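Local coordinates for protein isomaltodextranase (Arthrobacter globiformis, PDB 5AWQ) that hydrolyses (1->6)-alpha-D-glucosidic linkages in polysaccharides, removing successive isomaltose units from the non-reducing chain ends, at residues A[268-273]-A[314-319]; A[263-268]-A[287-292]; A[40-45]-A[77-82]. All coordinates share one frame; numbering follows the deposited sequence.

All three contacts lie at the C-terminal ends of strands in the eight-stranded parallel barrel of the glycoside hydrolase family 27 catalytic domain, and together illustrate how such a barrel builds a sugar site from loops far apart in sequence. Interaction 3 comes first along the chain, joining neighbouring strands 39-42 and 77-79. Interaction 1 joins the loops after strands 263-265 and 312-314; interaction 2 sets the end of strand 263-265 against loop 287-292; their segments alternate and share Ala268. The centre of interaction 1 is about 12 Å from those of the other two, while the centres of interactions 2 and 3 are about 20 Å apart, with no touch. Each reaches the chain B glucose, so several strands meet the saccharide.

Interaction 1 of 3, residues A[268-273]-A[314-319]; sequences ADADKG and DGDFMR. With GLC (alpha-D-glucopyranose), chain B; GLC (alpha-D-glucopyranose), chain C.
The substrate pocket above the barrel strands is lined here by two loops, residues 268-273 beyond strand 263-265 and residues 314-319 at the end of strand 312-314, which Ala270 and Asp316 bind together. Ala270 N donates to Asp316 OD2 at 2.8 Å, met nearly along the carboxylate C-O direction in a fairly straight bond (165°). With CG lying opposite the backbone N (chi1 -151°), Asp316 carries this oxygen across to the other loop, while its OD1 sits 3.5 Å above the centre of the Phe317 ring and forms a salt bridge with Arg265. The loop bearing Asp316 is itself folded by an Asx turn, Asp316 N donating to Asp314 OD1.

The methyl group of Ala270 rests against the Phe317 backbone, its CB 3.6 Å from Phe317 O. From there the chain makes a type II' beta turn, closed by a bond from Gly273 N to Ala270 O, with Asp271 and Lys272 at its corners. Arg319 grips this turn: its chain, bent at chi3 (61°), brings NH1 to Asp271 O at 2.8 Å, the acceptor lying close to the guanidinium plane at its edge. An alanine in place of Arg319 would leave Asp271 O without this donor and is likely to let the turn shift against the second loop.

At the inner end of the contact Asp269 meets the saccharide. Asp269 OD1 accepts a very short bond from O2 of the chain B glucose (2.5 Å) and a weak one from O3, and Asp269 OD2 lies 3.0 Å from O4 of the chain C glucose. A salt bridge with Arg265 also holds Asp269, whose side chain is about 6 Å from that of Asp201, probably the nucleophile. Acidic residues carried on loops beyond the strand ends in this way are typical of sugar pockets in (beta/alpha)8-barrel glycoside hydrolases.

Interaction 2 of 3, residues A[263-268]-A[287-292]; sequences LVRINA and DAWPNW. With GLC (alpha-D-glucopyranose), chain C; GLC (alpha-D-glucopyranose), chain B.
Bends at chi2 (-83°) and chi3 lay the Arg265 guanidinium alongside the backbone that follows its strand, next to Asn267, and Trp289, with CG lying opposite its backbone N (chi1 158°), swings its six-membered ring in to meet it. The ring presents its edge: Trp289 CH2 lies over one face of the guanidinium, 3.5 Å from Arg265 NH2, and the two planes are 64° apart. The meeting is therefore ring edge against guanidinium face, not a cation lying flat on an indole. The same CH2 corner approaches Asn267 O to 3.3 Å.

That carbonyl fixes the arginine. Arg265 NH2 donates to Asn267 O at 2.8 Å, and Arg265 NE reaches Asn267 OD1 from above the amide plane, giving a side-on grip by two nitrogens. Asp269 and Asp316 form further salt bridges with the guanidinium. So held, Arg265 NH1 donates to O3 of the chain B glucose at 3.0 Å, while Trp289 NE1 donates to O3 of the chain C glucose at 3.2 Å; two neighbouring side chains thus serve successive sugar units.

A cis peptide bond follows Trp289 and sets Pro290 CB over one face of the indole. Pro290 CG also packs against Ala268 CB at 4.0 Å. Farther along, the segments meet through their backbones: Asn267 CA makes a CH...O contact with Trp292 O, and a water bridges Ile266 O and Trp292 N. Asn267 N is buried without a polar partner, whereas Asn267 ND2 donates to Gly315 O.

Strand 263-265, between strands 242-245 and 312-314 of the parallel sheet, thus receives the loop that connects helix 274-279 with helix 295-302; Ile266 packs on Phe299 and Trp302 of the latter helix, and Trp292 meets Trp302 edge-to-face.

Interaction 3 of 3, residues A[40-45]-A[77-82]; sequences YWNIYG and IACTDG. With GLC (alpha-D-glucopyranose), chain B; GLC (alpha-D-glucopyranose), chain D.
Trp41 uses both its backbone N and O on strand 77-79: Trp41 N donates to Ile77 O at 2.9 Å in a nearly straight bond (171°), and Trp41 O accepts from Cys79 N. Ile43 N continues the ladder, reaching Cys79 O at 3.2 Å. These are parallel bridges between adjacent strands of the (beta/alpha)8 barrel, on whose inner side Tyr40 CD2 packs against Cys79 CB while Tyr40 OH bonds to Tyr197 OH.

At the strand ends the side chains take over. Asn42 OD1, using an in-plane lone pair, accepts from Tyr44 N (2.9 Å) and so caps helix 44-50. Its amide nitrogen, ND2, donates to a water that in turn donates to Thr80 O and to Asp81 OD1. Arg199 makes a long, weak ion pair with the same OD1. With CG anti to the Asp81 backbone N (chi1 -163°), the carboxylate reaches the chain B glucose: Asp81 OD2 has two donors, Gly82 N at 2.8 Å, from above the carboxylate plane, and the sugar O4, also at 2.8 Å. Asp81 N is buried with no polar partner, Ile43 CD1 lying 3.4 Å from it. Tyr44 turns its ring edge toward Asp81 OD2, and its hydroxyl accepts from Asp271 N.

Interaction 1 of 3, residues A[268-273]-A[314-319]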
loop_
_atom_site.group_PDB
_atom_site.type_symbol
_atom_site.label_atom_id
_atom_site.label_comp_id
_atom_site.label_asym_id
_atom_site.label_seq_id
_atom_site.Cartn_x
_atom_site.Cartn_y
_atom_site.Cartn_z
ATOM N N ALA A 268 -12.788 -0.868 7.156
ATOM C CA ALA A 268 -13.963 -1.690 6.926
ATOM C C ALA A 268 -14.424 -1.547 5.473
ATOM O O ALA A 268 -14.075 -0.578 4.777
ATOM C CB ALA A 268 -15.086 -1.274 7.873
ATOM N N ASP A 269 -15.234 -2.501 5.034
ATOM C CA ASP A 269 -15.650 -2.572 3.640
ATOM C C ASP A 269 -16.354 -1.313 3.171
ATOM O O ASP A 269 -17.082 -0.670 3.939
ATOM C CB ASP A 269 -16.651 -3.707 3.445
ATOM C CG ASP A 269 -16.092 -5.054 3.762
ATOM O OD1 ASP A 269 -14.847 -5.232 3.852
ATOM O OD2 ASP A 269 -16.916 -5.962 3.888
ATOM N N ALA A 270 -16.182 -0.996 1.889
ATOM C CA ALA A 270 -16.953 0.086 1.289
ATOM C C ALA A 270 -18.457 -0.084 1.509
ATOM O O ALA A 270 -19.147 0.911 1.758
ATOM C CB ALA A 270 -16.647 0.211 -0.197
ATOM N N ASP A 271 -18.966 -1.321 1.419
ATOM C CA ASP A 271 -20.363 -1.597 1.770
ATOM C C ASP A 271 -21.250 -0.684 0.904
ATOM O O ASP A 271 -20.991 -0.557 -0.289
ATOM C CB ASP A 271 -20.524 -1.436 3.301
ATOM C CG ASP A 271 -21.829 -2.011 3.858
ATOM O OD1 ASP A 271 -22.859 -1.285 3.876
ATOM O OD2 ASP A 271 -21.824 -3.158 4.332
ATOM N N LYS A 272 -22.245 -0.033 1.499
ATOM C CA LYS A 272 -23.185 0.828 0.793
ATOM C C LYS A 272 -22.538 2.144 0.363
ATOM O O LYS A 272 -23.181 2.957 -0.287
ATOM C CB LYS A 272 -24.372 1.156 1.709
ATOM C CG LYS A 272 -23.954 1.988 2.913
ATOM C CD LYS A 272 -25.101 2.374 3.837
ATOM C CE LYS A 272 -24.601 3.314 4.930
ATOM N NZ LYS A 272 -25.462 4.515 5.076
ATOM N N GLY A 273 -21.276 2.359 0.722
ATOM C CA GLY A 273 -20.540 3.518 0.238
ATOM C C GLY A 273 -20.985 4.780 0.951
ATOM O O GLY A 273 -21.461 4.767 2.092
ATOM N N ASP A 314 -4.449 0.006 1.250
ATOM C CA ASP A 314 -5.608 -0.231 0.389
ATOM C C ASP A 314 -6.868 0.301 1.070
ATOM O O ASP A 314 -7.285 -0.227 2.096
ATOM C CB ASP A 314 -5.688 -1.741 0.125
ATOM C CG ASP A 314 -6.872 -2.175 -0.717
ATOM O OD1 ASP A 314 -7.697 -1.359 -1.140
ATOM O OD2 ASP A 314 -6.949 -3.391 -0.940
ATOM N N GLY A 315 -7.424 1.368 0.506
ATOM C CA GLY A 315 -8.664 1.966 0.993
ATOM C C GLY A 315 -9.943 1.368 0.439
ATOM O O GLY A 315 -11.014 1.944 0.608
ATOM N N ASP A 316 -9.840 0.189 -0.164
ATOM C CA ASP A 316 -10.987 -0.538 -0.701
ATOM C C ASP A 316 -11.545 0.094 -1.972
ATOM O O ASP A 316 -10.779 0.566 -2.807
ATOM C CB ASP A 316 -12.057 -0.809 0.377
ATOM C CG ASP A 316 -12.850 -2.087 0.107
ATOM O OD1 ASP A 316 -12.302 -3.043 -0.469
ATOM O OD2 ASP A 316 -14.004 -2.151 0.524
ATOM N N PHE A 317 -12.849 0.020 -2.182
ATOM C CA PHE A 317 -13.417 0.386 -3.461
ATOM C C PHE A 317 -14.097 1.739 -3.463
ATOM O O PHE A 317 -14.695 2.144 -2.479
ATOM C CB PHE A 317 -14.442 -0.669 -3.885
ATOM C CG PHE A 317 -13.911 -2.071 -3.837
ATOM C CD1 PHE A 317 -12.681 -2.386 -4.379
ATOM C CD2 PHE A 317 -14.654 -3.078 -3.255
ATOM C CE1 PHE A 317 -12.175 -3.674 -4.305
ATOM C CE2 PHE A 317 -14.171 -4.377 -3.203
ATOM C CZ PHE A 317 -12.933 -4.671 -3.734
ATOM N N MET A 318 -13.968 2.424 -4.591
ATOM C CA MET A 318 -14.658 3.689 -4.827
ATOM C C MET A 318 -15.992 3.433 -5.490
ATOM O O MET A 318 -16.058 2.828 -6.551
ATOM C CB MET A 318 -13.795 4.594 -5.695
ATOM C CG MET A 318 -12.563 5.088 -4.955
ATOM S SD MET A 318 -11.562 6.286 -5.850
ATOM C CE MET A 318 -10.837 5.235 -7.093
ATOM N N ARG A 319 -17.050 3.913 -4.843
ATOM C CA ARG A 319 -18.423 3.776 -5.346
ATOM C C ARG A 319 -18.951 5.201 -5.526
ATOM O O ARG A 319 -19.659 5.736 -4.677
ATOM C CB ARG A 319 -19.283 2.958 -4.372
ATOM C CG ARG A 319 -18.695 1.586 -4.010
ATOM C CD ARG A 319 -19.712 0.673 -3.342
ATOM N NE ARG A 319 -20.818 0.451 -4.259
ATOM C CZ ARG A 319 -22.061 0.095 -3.944
ATOM N NH1 ARG A 319 -22.432 -0.183 -2.699
ATOM N NH2 ARG A 319 -22.952 0.019 -4.920
HETATM C C1 GLC B . -15.103 -9.458 3.277
HETATM C C2 GLC B . -14.208 -8.372 2.700
HETATM C C3 GLC B . -14.861 -7.625 1.540
HETATM C C4 GLC B . -15.362 -8.617 0.493
HETATM C C5 GLC B . -16.286 -9.611 1.199
HETATM C C6 GLC B . -16.830 -10.692 0.265
HETATM O O2 GLC B . -13.864 -7.475 3.749
HETATM O O3 GLC B . -13.964 -6.674 0.976
HETATM O O4 GLC B . -16.067 -7.929 -0.532
HETATM O O5 GLC B . -15.608 -10.285 2.251
HETATM O O6 GLC B . -17.847 -11.421 0.949
HETATM C C1 GLC C . -17.911 -9.423 7.784
HETATM C C2 GLC C . -16.397 -9.144 7.760
HETATM C C3 GLC C . -16.031 -8.519 6.431
HETATM C C4 GLC C . -16.464 -9.435 5.272
HETATM C C5 GLC C . -17.959 -9.752 5.374
HETATM C C6 GLC C . -18.374 -10.847 4.392
HETATM O O1 GLC C . -18.711 -8.256 7.739
HETATM O O2 GLC C . -15.966 -8.306 8.824
HETATM O O3 GLC C . -14.641 -8.270 6.384
HETATM O O4 GLC C . -16.160 -8.813 4.028
HETATM O O5 GLC C . -18.274 -10.220 6.677
HETATM O O6 GLC C . -19.781 -10.872 4.204
#

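Interaction 2 of 3, residues A[263-268]-A[287-292]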
loop_
_atom_site.group_PDB
_atom_site.type_symbol
_atom_site.label_atom_id
_atom_site.label_comp_id
_atom_site.label_asym_id
_atom_site.label_seq_id
_atom_site.Cartn_x
_atom_site.Cartn_y
_atom_site.Cartn_z
ATOM N N LEU A 263 0.009 -5.084 -0.515
ATOM C CA LEU A 263 -1.074 -4.210 -0.083
ATOM C C LEU A 263 -1.786 -4.785 1.127
ATOM O O LEU A 263 -1.915 -5.997 1.247
ATOM C CB LEU A 263 -2.129 -4.072 -1.191
ATOM C CG LEU A 263 -1.914 -3.094 -2.338
ATOM C CD1 LEU A 263 -0.758 -3.515 -3.198
ATOM C CD2 LEU A 263 -3.196 -2.950 -3.150
ATOM N N VAL A 264 -2.248 -3.901 2.008
ATOM C CA VAL A 264 -3.096 -4.261 3.137
ATOM C C VAL A 264 -4.329 -3.357 3.185
ATOM O O VAL A 264 -4.214 -2.133 3.078
ATOM C CB VAL A 264 -2.374 -4.170 4.505
ATOM C CG1 VAL A 264 -1.394 -5.316 4.657
ATOM C CG2 VAL A 264 -1.693 -2.826 4.714
ATOM N N ARG A 265 -5.504 -3.958 3.327
ATOM C CA ARG A 265 -6.715 -3.188 3.613
ATOM C C ARG A 265 -6.594 -2.500 4.962
ATOM O O ARG A 265 -6.189 -3.128 5.952
ATOM C CB ARG A 265 -7.948 -4.083 3.592
ATOM C CG ARG A 265 -8.584 -4.238 2.211
ATOM C CD ARG A 265 -9.531 -3.094 1.854
ATOM N NE ARG A 265 -10.603 -3.052 2.836
ATOM C CZ ARG A 265 -11.619 -3.906 2.912
ATOM N NH1 ARG A 265 -11.811 -4.833 1.986
ATOM N NH2 ARG A 265 -12.454 -3.817 3.949
ATOM N N ILE A 266 -6.997 -1.228 4.990
ATOM C CA ILE A 266 -6.881 -0.396 6.190
ATOM C C ILE A 266 -8.207 0.129 6.732
ATOM O O ILE A 266 -8.224 0.965 7.650
ATOM C CB ILE A 266 -5.852 0.744 5.999
ATOM C CG1 ILE A 266 -6.116 1.634 4.759
ATOM C CG2 ILE A 266 -4.453 0.156 5.903
ATOM C CD1 ILE A 266 -7.478 2.313 4.668
ATOM N N ASN A 267 -9.303 -0.410 6.212
ATOM C CA ASN A 267 -10.654 0.037 6.562
ATOM C C ASN A 267 -11.659 -1.082 6.501
ATOM O O ASN A 267 -11.404 -2.129 5.905
ATOM C CB ASN A 267 -11.095 1.180 5.636
ATOM C CG ASN A 267 -11.148 0.794 4.152
ATOM O OD1 ASN A 267 -10.391 -0.074 3.667
ATOM N ND2 ASN A 267 -12.005 1.485 3.403
ATOM N N ALA A 268 -12.788 -0.868 7.156
ATOM C CA ALA A 268 -13.963 -1.690 6.926
ATOM C C ALA A 268 -14.424 -1.547 5.473
ATOM O O ALA A 268 -14.075 -0.578 4.777
ATOM C CB ALA A 268 -15.086 -1.274 7.873
ATOM N N ASP A 287 -8.166 -3.583 18.389
ATOM C CA ASP A 287 -7.081 -4.537 18.110
ATOM C C ASP A 287 -7.410 -5.588 17.044
ATOM O O ASP A 287 -6.528 -6.288 16.563
ATOM C CB ASP A 287 -6.504 -5.150 19.410
ATOM C CG ASP A 287 -7.438 -6.125 20.112
ATOM O OD1 ASP A 287 -8.625 -6.242 19.782
ATOM O OD2 ASP A 287 -6.934 -6.809 21.046
ATOM N N ALA A 288 -8.655 -5.642 16.634
ATOM C CA ALA A 288 -9.152 -6.665 15.732
ATOM C C ALA A 288 -9.407 -6.109 14.351
ATOM O O ALA A 288 -9.661 -4.911 14.182
ATOM C CB ALA A 288 -10.443 -7.215 16.282
ATOM N N TRP A 289 -9.377 -6.983 13.356
ATOM C CA TRP A 289 -9.753 -6.596 11.991
ATOM C C TRP A 289 -11.128 -5.936 11.968
ATOM O O TRP A 289 -12.073 -6.479 12.516
ATOM C CB TRP A 289 -9.788 -7.809 11.044
ATOM C CG TRP A 289 -10.661 -7.536 9.841
ATOM C CD1 TRP A 289 -11.946 -7.946 9.653
ATOM C CD2 TRP A 289 -10.342 -6.679 8.737
ATOM N NE1 TRP A 289 -12.437 -7.431 8.478
ATOM C CE2 TRP A 289 -11.472 -6.641 7.904
ATOM C CE3 TRP A 289 -9.194 -5.978 8.354
ATOM C CZ2 TRP A 289 -11.493 -5.934 6.705
ATOM C CZ3 TRP A 289 -9.226 -5.248 7.182
ATOM C CH2 TRP A 289 -10.368 -5.227 6.369
ATOM N N PRO A 290 -11.252 -4.761 11.330
ATOM C CA PRO A 290 -10.221 -3.846 10.877
ATOM C C PRO A 290 -9.867 -2.895 12.010
ATOM O O PRO A 290 -10.768 -2.461 12.756
ATOM C CB PRO A 290 -10.918 -3.083 9.758
ATOM C CG PRO A 290 -12.335 -3.000 10.202
ATOM C CD PRO A 290 -12.601 -4.256 10.997
ATOM N N ASN A 291 -8.602 -2.537 12.149
ATOM C CA ASN A 291 -8.222 -1.721 13.298
ATOM C C ASN A 291 -8.989 -0.412 13.318
ATOM O O ASN A 291 -9.512 0.009 14.364
ATOM C CB ASN A 291 -6.726 -1.455 13.353
ATOM C CG ASN A 291 -5.924 -2.723 13.425
ATOM O OD1 ASN A 291 -5.893 -3.407 14.468
ATOM N ND2 ASN A 291 -5.311 -3.075 12.339
ATOM N N TRP A 292 -9.009 0.249 12.170
ATOM C CA TRP A 292 -9.828 1.448 11.987
ATOM C C TRP A 292 -10.926 1.139 10.971
ATOM O O TRP A 292 -10.738 0.363 10.036
ATOM C CB TRP A 292 -8.968 2.612 11.494
ATOM C CG TRP A 292 -8.058 3.185 12.544
ATOM C CD1 TRP A 292 -8.387 4.101 13.508
ATOM C CD2 TRP A 292 -6.667 2.892 12.738
ATOM N NE1 TRP A 292 -7.297 4.384 14.286
ATOM C CE2 TRP A 292 -6.228 3.653 13.839
ATOM C CE3 TRP A 292 -5.755 2.044 12.100
ATOM C CZ2 TRP A 292 -4.911 3.623 14.281
ATOM C CZ3 TRP A 292 -4.459 1.989 12.567
ATOM C CH2 TRP A 292 -4.048 2.769 13.650
HETATM C C1 GLC C . -17.911 -9.423 7.784
HETATM C C2 GLC C . -16.397 -9.144 7.760
HETATM C C3 GLC C . -16.031 -8.519 6.431
HETATM C C4 GLC C . -16.464 -9.435 5.272
HETATM C C5 GLC C . -17.959 -9.752 5.374
HETATM C C6 GLC C . -18.374 -10.847 4.392
HETATM O O1 GLC C . -18.711 -8.256 7.739
HETATM O O2 GLC C . -15.966 -8.306 8.824
HETATM O O3 GLC C . -14.641 -8.270 6.384
HETATM O O4 GLC C . -16.160 -8.813 4.028
HETATM O O5 GLC C . -18.274 -10.220 6.677
HETATM O O6 GLC C . -19.781 -10.872 4.204
HETATM C C1 GLC B . -15.103 -9.458 3.277
HETATM C C2 GLC B . -14.208 -8.372 2.700
HETATM C C3 GLC B . -14.861 -7.625 1.540
HETATM C C4 GLC B . -15.362 -8.617 0.493
HETATM C C5 GLC B . -16.286 -9.611 1.199
HETATM C C6 GLC B . -16.830 -10.692 0.265
HETATM O O2 GLC B . -13.864 -7.475 3.749
HETATM O O3 GLC B . -13.964 -6.674 0.976
HETATM O O4 GLC B . -16.067 -7.929 -0.532
HETATM O O5 GLC B . -15.608 -10.285 2.251
HETATM O O6 GLC B . -17.847 -11.421 0.949
HETATM O O HOH W 1 -7.186 -0.412 9.927
#

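Interaction 3 of 3, residues A[40-45]-A[77-82]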
loop_
_atom_site.group_PDB
_atom_site.type_symbol
_atom_site.label_atom_id
_atom_site.label_comp_id
_atom_site.label_asym_id
_atom_site.label_seq_id
_atom_site.Cartn_x
_atom_site.Cartn_y
_atom_site.Cartn_z
ATOM N N TYR A 40 -7.717 -0.168 -11.092
ATOM C CA TYR A 40 -8.508 -1.298 -11.535
ATOM C C TYR A 40 -9.989 -1.076 -11.350
ATOM O O TYR A 40 -10.396 -0.095 -10.706
ATOM C CB TYR A 40 -8.057 -2.596 -10.881
ATOM C CG TYR A 40 -8.257 -2.769 -9.373
ATOM C CD1 TYR A 40 -7.382 -2.209 -8.447
ATOM C CD2 TYR A 40 -9.280 -3.569 -8.881
ATOM C CE1 TYR A 40 -7.540 -2.436 -7.084
ATOM C CE2 TYR A 40 -9.437 -3.792 -7.528
ATOM C CZ TYR A 40 -8.575 -3.215 -6.640
ATOM O OH TYR A 40 -8.752 -3.477 -5.288
ATOM N N TRP A 41 -10.787 -1.970 -11.918
ATOM C CA TRP A 41 -12.225 -2.042 -11.695
ATOM C C TRP A 41 -12.524 -3.345 -10.996
ATOM O O TRP A 41 -11.836 -4.357 -11.238
ATOM C CB TRP A 41 -12.983 -2.028 -13.034
ATOM C CG TRP A 41 -14.461 -2.187 -12.913
ATOM C CD1 TRP A 41 -15.374 -1.219 -12.608
ATOM C CD2 TRP A 41 -15.206 -3.407 -13.052
ATOM N NE1 TRP A 41 -16.638 -1.750 -12.559
ATOM C CE2 TRP A 41 -16.570 -3.093 -12.820
ATOM C CE3 TRP A 41 -14.851 -4.735 -13.354
ATOM C CZ2 TRP A 41 -17.577 -4.057 -12.872
ATOM C CZ3 TRP A 41 -15.849 -5.686 -13.417
ATOM C CH2 TRP A 41 -17.200 -5.343 -13.198
ATOM N N ASN A 42 -13.555 -3.344 -10.153
ATOM C CA ASN A 42 -13.944 -4.496 -9.362
ATOM C C ASN A 42 -15.437 -4.749 -9.455
ATOM O O ASN A 42 -16.215 -3.806 -9.586
ATOM C CB ASN A 42 -13.519 -4.259 -7.905
ATOM C CG ASN A 42 -13.614 -5.499 -7.052
ATOM O OD1 ASN A 42 -14.690 -5.905 -6.637
ATOM N ND2 ASN A 42 -12.470 -6.112 -6.785
ATOM N N ILE A 43 -15.822 -6.022 -9.392
ATOM C CA ILE A 43 -17.223 -6.419 -9.499
ATOM C C ILE A 43 -18.097 -6.076 -8.286
ATOM O O ILE A 43 -19.290 -6.327 -8.306
ATOM C CB ILE A 43 -17.366 -7.938 -9.746
ATOM C CG1 ILE A 43 -16.921 -8.736 -8.519
ATOM C CG2 ILE A 43 -16.612 -8.365 -11.001
ATOM C CD1 ILE A 43 -17.327 -10.186 -8.575
ATOM N N TYR A 44 -17.519 -5.517 -7.227
ATOM C CA TYR A 44 -18.235 -5.317 -5.964
ATOM C C TYR A 44 -19.495 -4.468 -6.124
ATOM O O TYR A 44 -20.462 -4.699 -5.410
ATOM C CB TYR A 44 -17.293 -4.663 -4.979
ATOM C CG TYR A 44 -17.756 -4.537 -3.552
ATOM C CD1 TYR A 44 -17.568 -5.570 -2.643
ATOM C CD2 TYR A 44 -18.351 -3.355 -3.080
ATOM C CE1 TYR A 44 -17.933 -5.439 -1.319
ATOM C CE2 TYR A 44 -18.716 -3.216 -1.758
ATOM C CZ TYR A 44 -18.512 -4.263 -0.879
ATOM O OH TYR A 44 -18.860 -4.129 0.451
ATOM N N GLY A 45 -19.470 -3.491 -7.035
ATOM C CA GLY A 45 -20.642 -2.647 -7.249
ATOM C C GLY A 45 -21.830 -3.438 -7.759
ATOM O O GLY A 45 -22.975 -3.051 -7.520
ATOM N N ILE A 77 -7.086 -3.284 -15.316
ATOM C CA ILE A 77 -7.347 -4.575 -14.685
ATOM C C ILE A 77 -8.837 -4.661 -14.355
ATOM O O ILE A 77 -9.377 -3.730 -13.791
ATOM C CB ILE A 77 -6.517 -4.711 -13.386
ATOM C CG1 ILE A 77 -5.017 -4.801 -13.673
ATOM C CG2 ILE A 77 -6.965 -5.923 -12.581
ATOM C CD1 ILE A 77 -4.128 -4.635 -12.461
ATOM N N ALA A 78 -9.500 -5.748 -14.751
ATOM C CA ALA A 78 -10.854 -6.071 -14.325
ATOM C C ALA A 78 -10.705 -7.180 -13.304
ATOM O O ALA A 78 -10.142 -8.234 -13.601
ATOM C CB ALA A 78 -11.727 -6.525 -15.491
ATOM N N CYS A 79 -11.166 -6.922 -12.082
ATOM C CA CYS A 79 -10.883 -7.797 -10.949
ATOM C C CYS A 79 -12.159 -8.370 -10.373
ATOM O O CYS A 79 -13.119 -7.655 -10.145
ATOM C CB CYS A 79 -10.156 -6.987 -9.885
ATOM S SG CYS A 79 -9.464 -7.948 -8.517
ATOM N N THR A 80 -12.165 -9.674 -10.136
ATOM C CA THR A 80 -13.270 -10.316 -9.444
ATOM C C THR A 80 -13.212 -10.053 -7.939
ATOM O O THR A 80 -12.241 -9.478 -7.440
ATOM C CB THR A 80 -13.309 -11.841 -9.715
ATOM O OG1 THR A 80 -12.100 -12.441 -9.232
ATOM C CG2 THR A 80 -13.455 -12.126 -11.189
ATOM N N ASP A 81 -14.255 -10.467 -7.219
ATOM C CA ASP A 81 -14.325 -10.332 -5.773
ATOM C C ASP A 81 -14.913 -11.629 -5.205
ATOM O O ASP A 81 -14.674 -12.711 -5.773
ATOM C CB ASP A 81 -15.095 -9.048 -5.381
ATOM C CG ASP A 81 -14.858 -8.637 -3.946
ATOM O OD1 ASP A 81 -13.790 -8.044 -3.662
ATOM O OD2 ASP A 81 -15.722 -8.931 -3.099
ATOM N N GLY A 82 -15.633 -11.547 -4.093
ATOM C CA GLY A 82 -16.167 -12.711 -3.421
ATOM C C GLY A 82 -17.374 -13.352 -4.069
ATOM O O GLY A 82 -17.522 -13.344 -5.294
HETATM C C1 GLC B . -15.103 -9.458 3.277
HETATM C C2 GLC B . -14.208 -8.372 2.700
HETATM C C3 GLC B . -14.861 -7.625 1.540
HETATM C C4 GLC B . -15.362 -8.617 0.493
HETATM C C5 GLC B . -16.286 -9.611 1.199
HETATM C C6 GLC B . -16.830 -10.692 0.265
HETATM O O2 GLC B . -13.864 -7.475 3.749
HETATM O O3 GLC B . -13.964 -6.674 0.976
HETATM O O4 GLC B . -16.067 -7.929 -0.532
HETATM O O5 GLC B . -15.608 -10.285 2.251
HETATM O O6 GLC B . -17.847 -11.421 0.949
HETATM C C1 GLC D . -18.629 -12.219 0.058
HETATM C C2 GLC D . -19.869 -12.722 0.790
HETATM C C3 GLC D . -19.545 -13.787 1.827
HETATM C C4 GLC D . -18.726 -14.889 1.161
HETATM C C5 GLC D . -17.488 -14.254 0.540
HETATM C C6 GLC D . -16.584 -15.257 -0.181
HETATM O O2 GLC D . -20.534 -11.611 1.396
HETATM O O3 GLC D . -20.744 -14.308 2.387
HETATM O O4 GLC D . -18.352 -15.895 2.081
HETATM O O5 GLC D . -17.877 -13.307 -0.444
HETATM O O6 GLC D . -17.251 -15.918 -1.246
HETATM O O HOH W 2 -11.652 -8.100 -5.021
#